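Local structure of uncharacterized protein (Bacteroides ovatus, 4E6F) at residues Lys150-Arg153 and Lys154-Phe158. The protein is of unknown function but belongs to the DUF4468 family, whose domain adopts a TBP-like fold with helices packed on an antiparallel sheet. Residues are numbered along the deposited sequence; the frame is centred on the assembly and turned at random.
With NO3 (nitrate ion), chain C.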
loop_
_atom_site.group_PDB
_atom_site.type_symbol
_atom_site.label_atom_id
_atom_site.label_comp_id
_atom_site.label_asym_id
_atom_site.label_seq_id
_atom_site.Cartn_x
_atom_site.Cartn_y
_atom_site.Cartn_z
ATOM N N LYS A 150 8.919 -13.263 -0.187
ATOM C CA LYS A 150 9.433 -11.949 0.218
ATOM C C LYS A 150 8.633 -10.832 -0.438
ATOM O O LYS A 150 8.368 -9.819 0.199
ATOM C CB LYS A 150 10.937 -11.804 -0.070
ATOM C CG LYS A 150 11.332 -11.753 -1.553
ATOM C CD LYS A 150 12.858 -11.803 -1.667
ATOM C CE LYS A 150 13.262 -11.541 -3.104
ATOM N NZ LYS A 150 14.741 -11.724 -3.308
ATOM N N TRP A 151 8.231 -11.026 -1.700
ATOM C CA TRP A 151 7.439 -10.048 -2.436
ATOM C C TRP A 151 6.059 -9.868 -1.815
ATOM O O TRP A 151 5.626 -8.738 -1.587
ATOM C CB TRP A 151 7.287 -10.503 -3.895
ATOM C CG TRP A 151 8.607 -10.621 -4.592
ATOM C CD1 TRP A 151 9.394 -11.731 -4.683
ATOM C CD2 TRP A 151 9.331 -9.560 -5.213
ATOM N NE1 TRP A 151 10.556 -11.433 -5.356
ATOM C CE2 TRP A 151 10.545 -10.102 -5.692
ATOM C CE3 TRP A 151 9.049 -8.209 -5.470
ATOM C CZ2 TRP A 151 11.489 -9.327 -6.387
ATOM C CZ3 TRP A 151 9.980 -7.439 -6.144
ATOM C CH2 TRP A 151 11.193 -7.994 -6.586
ATOM N N ARG A 152 5.373 -10.979 -1.548
ATOM C CA ARG A 152 4.019 -10.913 -1.012
ATOM C C ARG A 152 4.023 -10.407 0.447
ATOM O O ARG A 152 3.229 -9.517 0.788
ATOM C CB ARG A 152 3.345 -12.274 -1.134
ATOM C CG ARG A 152 1.915 -12.269 -0.571
ATOM C CD ARG A 152 1.056 -13.294 -1.288
ATOM N NE ARG A 152 -0.231 -13.529 -0.609
ATOM C CZ ARG A 152 -1.376 -13.770 -1.239
ATOM N NH1 ARG A 152 -1.449 -13.670 -2.560
ATOM N NH2 ARG A 152 -2.472 -14.050 -0.549
ATOM N N ARG A 153 4.910 -10.950 1.310
ATOM C CA ARG A 153 4.956 -10.456 2.687
ATOM C C ARG A 153 5.243 -8.958 2.758
ATOM O O ARG A 153 4.565 -8.236 3.500
ATOM C CB ARG A 153 6.067 -11.156 3.488
ATOM C CG ARG A 153 5.774 -12.577 3.874
ATOM C CD ARG A 153 6.729 -13.021 4.980
ATOM N NE ARG A 153 6.760 -14.478 5.088
ATOM C CZ ARG A 153 7.667 -15.273 4.516
ATOM N NH1 ARG A 153 8.681 -14.756 3.828
ATOM N NH2 ARG A 153 7.586 -16.588 4.661
ATOM N N LYS A 154 6.316 -8.514 2.086
ATOM C CA LYS A 154 6.734 -7.121 2.236
ATOM C C LYS A 154 5.734 -6.161 1.598
ATOM O O LYS A 154 5.585 -5.046 2.113
ATOM C CB LYS A 154 8.172 -6.908 1.733
ATOM C CG LYS A 154 9.213 -7.691 2.562
ATOM C CD LYS A 154 9.228 -7.316 4.030
ATOM C CE LYS A 154 10.405 -7.901 4.779
ATOM N NZ LYS A 154 10.097 -9.230 5.380
ATOM N N THR A 155 5.022 -6.581 0.531
ATOM C CA THR A 155 4.019 -5.679 -0.062
ATOM C C THR A 155 2.786 -5.593 0.859
ATOM O O THR A 155 2.253 -4.501 1.086
ATOM C CB THR A 155 3.626 -6.089 -1.487
ATOM O OG1 THR A 155 4.825 -6.203 -2.264
ATOM C CG2 THR A 155 2.689 -5.048 -2.148
ATOM N N VAL A 156 2.342 -6.733 1.402
ATOM C CA VAL A 156 1.218 -6.731 2.356
ATOM C C VAL A 156 1.604 -5.875 3.588
ATOM O O VAL A 156 0.781 -5.066 4.041
ATOM C CB VAL A 156 0.771 -8.176 2.745
ATOM C CG1 VAL A 156 -0.215 -8.165 3.934
ATOM C CG2 VAL A 156 0.148 -8.898 1.545
ATOM N N ASP A 157 2.835 -6.038 4.127
ATOM C CA ASP A 157 3.281 -5.225 5.274
ATOM C C ASP A 157 3.269 -3.739 4.918
ATOM O O ASP A 157 2.889 -2.916 5.756
ATOM C CB ASP A 157 4.689 -5.619 5.739
ATOM C CG ASP A 157 4.784 -7.014 6.336
ATOM O OD1 ASP A 157 3.724 -7.633 6.577
ATOM O OD2 ASP A 157 5.925 -7.491 6.548
ATOM N N PHE A 158 3.722 -3.408 3.694
ATOM C CA PHE A 158 3.750 -2.036 3.222
ATOM C C PHE A 158 2.328 -1.432 3.215
ATOM O O PHE A 158 2.124 -0.303 3.681
ATOM C CB PHE A 158 4.358 -2.014 1.814
ATOM C CG PHE A 158 4.386 -0.646 1.197
ATOM C CD1 PHE A 158 5.458 0.207 1.418
ATOM C CD2 PHE A 158 3.339 -0.207 0.394
ATOM C CE1 PHE A 158 5.486 1.483 0.857
ATOM C CE2 PHE A 158 3.353 1.087 -0.156
ATOM C CZ PHE A 158 4.424 1.920 0.091
HETATM N N NO3 C . 10.932 -11.897 3.435
HETATM O O1 NO3 C . 11.304 -13.018 3.123
HETATM O O2 NO3 C . 9.872 -11.676 3.976
HETATM O O3 NO3 C . 11.729 -10.870 3.143
#
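Arg153 and Lys154 converge on a nitrate ion, probably from the crystallisation liquor, at the surface of helix 149-169. Lys154 NZ gives the main bond, 2.8 Å to nitrate O2, with a weak second one to O3. Its chain bends at chi2 (-60°) and again at chi4, which turns the ammonium back toward the preceding turn. Arg153 NH1 adds a weak bond of 3.3 Å to the same O2, nitrate O1 lying at the edge of the Arg153 guanidinium, near its plane, while NE is held in a salt bridge with Asp10. Lys150 touches nitrate O1 through CB at 3.4 Å, and its extended chain carries NZ away to Asp91 and Tyr119.

Beneath these side chains the backbone runs in regular i to i+4 bonds, including Val156 N to Arg152 O and Asp157 N to Arg153 O. Trp151 O accepts twice: Thr155 N lies 3.1 Å from it and Thr155 OG1 2.7 Å, the two arriving from opposite faces of the carbonyl plane. With OG1 beside its own backbone N (chi1 -54°), this buried hydroxyl spends its proton within the helix while Thr155 packs on Phe27 and Phe117 of the sheet. Arg152 NE bonds Tyr13 O, its NH1 pairs with Asp133 and bonds Ile131 O, and Asp157 turns its OD1 to Tyr13 OH. Replacing Lys154 with an alanine would take away both ammonium bonds and probably leave the anion loosely held. Arg153 NH1 and Lys154 NZ stand 5.9 Å apart with the nitrate bonded to NZ and more weakly to NH1, consistent with an anion that offsets their like charges.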